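Local coordinates for NTD biosynthesis operon protein NtdA (Bacillus subtilis subsp. subtilis, PDB 4K2M) that catalyses the pyridoxal phosphate-dependent transamination of 3-dehydro-glucose 6-phosphate with glutamate, giving kanosamine 6-phosphate on the route to the antibiotic kanosamine, at residues 152-155 against 156-159; 382-385 against 386-389. All coordinates share one frame; numbering follows the deposited sequence.

In the fold
Interaction 1 comes first along the chain, at the start of helix 154-163, which links strands 145-148 and 166-169 of the mixed seven-stranded sheet. Interaction 2 follows more than 200 residues later, in the loop between helices 362-373 and 391-396. Folding brings their centres to about 11 Å, on the same side of the chain's centre. They meet through Glu-157 OE1 and Ser-385 OG, 2.6 Å apart and probably hydrogen-bonded, while Ser-154 packs on Gln-388. Both also touch the second subunit. The 382-389 loop, which follows directly on substrate-binding Tyr-381, is thereby tied to the helix start beside the cofactor-sugar adduct and to the dimer interface.

Interaction 1 (152-155 against 156-159); sequences SFSA and TENA. With O1G (3-deoxy-3-[(E)-({3-hydroxy-2-methyl-5-[(phosphonooxy)methyl]pyridin-4-yl}methylidene)amino]-6-O-phosphono-alpha-D-gluco pyranose), chain C.
The ring of Phe-153 carries the sugar of the bound adduct on one face: C2 of O1G stands 3.8 Å above the plane over the ring centre, its hydrogen directed inward as in a CH-pi contact. On the same face the imine nitrogen N3' lies above the CD2 margin, 3.5 Å from Phe-153 CD2. Tyr-381 meets the same ring with planes at about 45°, and His-277 of the second subunit meets it edge-to-face. Ala-155 CB touches C5T, the methylene that carries the cofactor phosphate (3.4 Å), and Ser-152 OG lies 3.4 Å from the ring methyl C2A. With chi1 of Ser-152 at -172°, OG swings away from the backbone N, toward the helix, and donates to Thr-156 OG1 at 2.8 Å; Thr-156 OG1 is also hydrogen-bonded to Asp-224.

Behind the pocket the chain coils into helix. Thr-156 N bonds to Phe-153 O, and Asn-158 N bonds to Ser-154 O at 3.0 Å. One water bridges Phe-153 O to both N and OE1 of Glu-157, and another joins OE1 to Ser-154 OG. OE1 is also hydrogen-bonded to Ser-385 OG, and Glu-157 OE2 forms a salt bridge with Lys-287 of the second subunit. This is the N-terminal end of the helix in a beta-alpha-beta unit of the aspartate aminotransferase fold, here lining the cofactor and substrate site.

Interaction 2 (382-385 against 386-389); sequences PILS and HMQK
A single 3-10 turn in the loop between helices 362-373 and 391-396 folds Leu-384 and Ser-385 back against Met-387 and Gln-388. Met-387 N bonds to Leu-384 O at 3.0 Å, and a weak bond of 3.4 Å from Gln-388 N to Ser-385 O continues the coil.

The imidazole of His-386 has both neighbours on one side of its plane. With CG held between its own N and carbonyl carbon (chi1 65°), the ring swings back beside Leu-384, whose CB approaches CE1 obliquely at 3.7 Å. Met-387 CG lies over the centre of one ring face, 3.8 Å above the plane. The Leu-384 and Met-387 side chains run side by side, with CD1 and SD 4.1 Å apart, and Leu-384 also packs on helix 403-411.

Across the turn, Gln-388 bends at chi2 (-78°), which brings its amide over the branch of Ile-383; the two side chains cross at about a right angle, with Gln-388 CD 3.6 Å from Ile-383 CG2. That amide is fixed at both ends: OE1 accepts from Lys-287 N and NE2 donates to Asn-285 O, both of the second subunit.

His-386 NE2 is hydrogen-bonded to Glu-406, whereas ND1 is buried here without a partner in the model. A carboxylate partner argues for a proton on NE2; the lack of a partner at ND1 would suit the neutral form, though the model does not settle its protonation, and Glu-406 would probably polarise the ring.

Interaction 1 (152-155 against 156-159)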
loop_
_atom_site.group_PDB
_atom_site.type_symbol
_atom_site.label_atom_id
_atom_site.label_comp_id
_atom_site.label_asym_id
_atom_site.label_seq_id
_atom_site.Cartn_x
_atom_site.Cartn_y
_atom_site.Cartn_z
ATOM N N SER A 152 6.366 -20.043 7.852
ATOM C CA SER A 152 6.552 -18.868 7.001
ATOM C C SER A 152 6.438 -17.594 7.845
ATOM O O SER A 152 6.142 -17.643 9.041
ATOM C CB SER A 152 5.493 -18.855 5.890
ATOM O OG SER A 152 5.772 -17.819 4.961
ATOM N N PHE A 153 6.682 -16.451 7.226
ATOM C CA PHE A 153 6.391 -15.169 7.858
ATOM C C PHE A 153 4.881 -15.086 8.067
ATOM O O PHE A 153 4.110 -15.676 7.305
ATOM C CB PHE A 153 6.880 -14.046 6.937
ATOM C CG PHE A 153 6.613 -12.657 7.463
ATOM C CD1 PHE A 153 7.127 -12.244 8.691
ATOM C CD2 PHE A 153 5.878 -11.760 6.711
ATOM C CE1 PHE A 153 6.884 -10.950 9.174
ATOM C CE2 PHE A 153 5.616 -10.472 7.191
ATOM C CZ PHE A 153 6.125 -10.069 8.418
ATOM N N SER A 154 4.441 -14.361 9.093
ATOM C CA SER A 154 3.019 -14.356 9.456
ATOM C C SER A 154 2.107 -13.891 8.323
ATOM O O SER A 154 0.900 -14.132 8.341
ATOM C CB SER A 154 2.779 -13.483 10.699
ATOM O OG SER A 154 3.428 -14.020 11.834
ATOM N N ALA A 155 2.673 -13.208 7.340
ATOM C CA ALA A 155 1.879 -12.691 6.226
ATOM C C ALA A 155 1.129 -13.770 5.472
ATOM O O ALA A 155 0.026 -13.536 4.976
ATOM C CB ALA A 155 2.776 -11.942 5.261
ATOM N N THR A 156 1.733 -14.951 5.368
ATOM C CA THR A 156 1.142 -16.022 4.576
ATOM C C THR A 156 -0.188 -16.452 5.222
ATOM O O THR A 156 -1.238 -16.448 4.567
ATOM C CB THR A 156 2.104 -17.222 4.420
ATOM O OG1 THR A 156 3.406 -16.759 4.023
ATOM C CG2 THR A 156 1.580 -18.220 3.378
ATOM N N GLU A 157 -0.151 -16.785 6.510
ATOM C CA GLU A 157 -1.366 -17.196 7.222
ATOM C C GLU A 157 -2.350 -16.027 7.317
ATOM O O GLU A 157 -3.572 -16.222 7.272
ATOM C CB GLU A 157 -1.020 -17.729 8.627
ATOM C CG GLU A 157 -0.685 -16.646 9.642
ATOM C CD GLU A 157 0.016 -17.161 10.886
ATOM O OE1 GLU A 157 1.138 -17.701 10.758
ATOM O OE2 GLU A 157 -0.544 -16.996 11.993
ATOM N N ASN A 158 -1.837 -14.803 7.422
ATOM C CA ASN A 158 -2.747 -13.657 7.532
ATOM C C ASN A 158 -3.558 -13.457 6.274
ATOM O O ASN A 158 -4.733 -13.102 6.331
ATOM C CB ASN A 158 -1.991 -12.366 7.867
ATOM C CG ASN A 158 -1.598 -12.283 9.325
ATOM O OD1 ASN A 158 -2.240 -12.892 10.189
ATOM N ND2 ASN A 158 -0.514 -11.559 9.606
ATOM N N ALA A 159 -2.929 -13.677 5.125
ATOM C CA ALA A 159 -3.629 -13.525 3.858
ATOM C C ALA A 159 -4.743 -14.560 3.738
ATOM O O ALA A 159 -5.817 -14.274 3.199
ATOM C CB ALA A 159 -2.656 -13.641 2.693
HETATM P P O1G C . 4.930 -8.275 1.894
HETATM C C3A O1G C . 7.433 -13.368 3.143
HETATM O O3 O1G C . 8.707 -13.400 3.604
HETATM C C1 O1G C . 10.412 -9.512 7.241
HETATM N "N1'" O1G C . 5.518 -14.424 2.243
HETATM C C2 O1G C . 9.777 -10.560 6.323
HETATM O O2 O1G C . 10.876 -11.497 6.063
HETATM C C9A O1G C . 6.779 -14.519 2.694
HETATM C C2A O1G C . 7.439 -15.887 2.676
HETATM C C3 O1G C . 9.213 -9.976 5.016
HETATM N "N3'" O1G C . 8.428 -11.077 4.430
HETATM O O1 O1G C . 11.649 -9.015 6.709
HETATM C C4 O1G C . 8.382 -8.700 5.260
HETATM O O4 O1G C . 8.385 -8.101 3.949
HETATM C C4A O1G C . 6.789 -12.143 3.129
HETATM C C4B O1G C . 7.447 -10.916 3.624
HETATM C C5 O1G C . 9.200 -7.762 6.147
HETATM O O5 O1G C . 9.538 -8.385 7.392
HETATM C C5A O1G C . 5.479 -12.074 2.662
HETATM C C5T O1G C . 4.605 -10.812 2.579
HETATM C C6 O1G C . 8.434 -6.563 6.632
HETATM C C6A O1G C . 4.866 -13.240 2.230
HETATM O OP1 O1G C . 3.453 -8.186 2.211
HETATM O OP2 O1G C . 5.283 -7.672 0.576
HETATM O OP3 O1G C . 5.802 -7.829 3.091
HETATM O OP4 O1G C . 5.214 -9.873 1.663
HETATM O O6 O1G C . 9.193 -5.576 7.220
HETATM P "P'" O1G C . 8.786 -4.028 7.070
HETATM O OP6 O1G C . 8.874 -3.725 5.589
HETATM O OP7 O1G C . 7.404 -3.832 7.650
HETATM O OP8 O1G C . 9.877 -3.334 7.890
HETATM O O HOH W 1 2.192 -17.716 7.875
HETATM O O HOH W 2 3.027 -16.785 12.346
#

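Interaction 2 (382-385 against 386-389)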
loop_
_atom_site.group_PDB
_atom_site.type_symbol
_atom_site.label_atom_id
_atom_site.label_comp_id
_atom_site.label_asym_id
_atom_site.label_seq_id
_atom_site.Cartn_x
_atom_site.Cartn_y
_atom_site.Cartn_z
ATOM N N PRO A 382 10.656 -16.261 14.578
ATOM C CA PRO A 382 10.779 -16.760 15.961
ATOM C C PRO A 382 9.633 -17.625 16.489
ATOM O O PRO A 382 9.854 -18.416 17.421
ATOM C CB PRO A 382 10.902 -15.474 16.790
ATOM C CG PRO A 382 10.272 -14.399 15.929
ATOM C CD PRO A 382 10.634 -14.790 14.511
ATOM N N ILE A 383 8.432 -17.499 15.925
ATOM C CA ILE A 383 7.284 -18.237 16.456
ATOM C C ILE A 383 6.571 -18.919 15.293
ATOM O O ILE A 383 6.273 -18.280 14.283
ATOM C CB ILE A 383 6.287 -17.298 17.195
ATOM C CG1 ILE A 383 7.000 -16.518 18.301
ATOM C CG2 ILE A 383 5.115 -18.104 17.769
ATOM C CD1 ILE A 383 6.137 -15.449 18.975
ATOM N N LEU A 384 6.336 -20.220 15.415
ATOM C CA LEU A 384 5.615 -20.974 14.383
ATOM C C LEU A 384 4.116 -20.651 14.435
ATOM O O LEU A 384 3.615 -20.284 15.487
ATOM C CB LEU A 384 5.833 -22.463 14.603
ATOM C CG LEU A 384 7.298 -22.869 14.442
ATOM C CD1 LEU A 384 7.459 -24.345 14.808
ATOM C CD2 LEU A 384 7.724 -22.631 13.011
ATOM N N SER A 385 3.413 -20.782 13.309
ATOM C CA SER A 385 2.001 -20.396 13.213
ATOM C C SER A 385 1.104 -21.009 14.295
ATOM O O SER A 385 0.262 -20.326 14.873
ATOM C CB SER A 385 1.440 -20.775 11.836
ATOM O OG SER A 385 2.168 -20.113 10.819
ATOM N N HIS A 386 1.278 -22.302 14.547
ATOM C CA HIS A 386 0.410 -23.020 15.486
ATOM C C HIS A 386 0.809 -22.785 16.943
ATOM O O HIS A 386 0.208 -23.344 17.862
ATOM C CB HIS A 386 0.387 -24.514 15.150
ATOM C CG HIS A 386 1.704 -25.200 15.329
ATOM N ND1 HIS A 386 2.871 -24.738 14.756
ATOM C CD2 HIS A 386 2.034 -26.331 16.002
ATOM C CE1 HIS A 386 3.865 -25.544 15.082
ATOM N NE2 HIS A 386 3.386 -26.523 15.831
ATOM N N MET A 387 1.808 -21.934 17.152
ATOM C CA MET A 387 2.305 -21.631 18.496
ATOM C C MET A 387 2.143 -20.156 18.834
ATOM O O MET A 387 2.595 -19.689 19.876
ATOM C CB MET A 387 3.761 -22.073 18.630
ATOM C CG MET A 387 3.918 -23.574 18.371
ATOM S SD MET A 387 5.614 -24.147 18.493
ATOM C CE MET A 387 5.942 -23.889 20.250
ATOM N N GLN A 388 1.481 -19.415 17.953
ATOM C CA GLN A 388 1.217 -18.007 18.227
ATOM C C GLN A 388 0.166 -17.896 19.339
ATOM O O GLN A 388 -0.772 -18.693 19.403
ATOM C CB GLN A 388 0.716 -17.289 16.965
ATOM C CG GLN A 388 1.752 -17.130 15.845
ATOM C CD GLN A 388 2.741 -15.998 16.088
ATOM O OE1 GLN A 388 2.763 -15.394 17.167
ATOM N NE2 GLN A 388 3.566 -15.691 15.072
ATOM N N LYS A 389 0.306 -16.908 20.214
ATOM C CA LYS A 389 -0.617 -16.814 21.352
ATOM C C LYS A 389 -1.826 -15.953 21.016
ATOM O O LYS A 389 -1.948 -14.805 21.457
ATOM C CB LYS A 389 0.120 -16.278 22.587
ATOM C CG LYS A 389 1.045 -17.319 23.242
ATOM C CD LYS A 389 2.100 -16.658 24.132
ATOM C CE LYS A 389 2.756 -17.652 25.096
ATOM N NZ LYS A 389 3.601 -18.681 24.420
#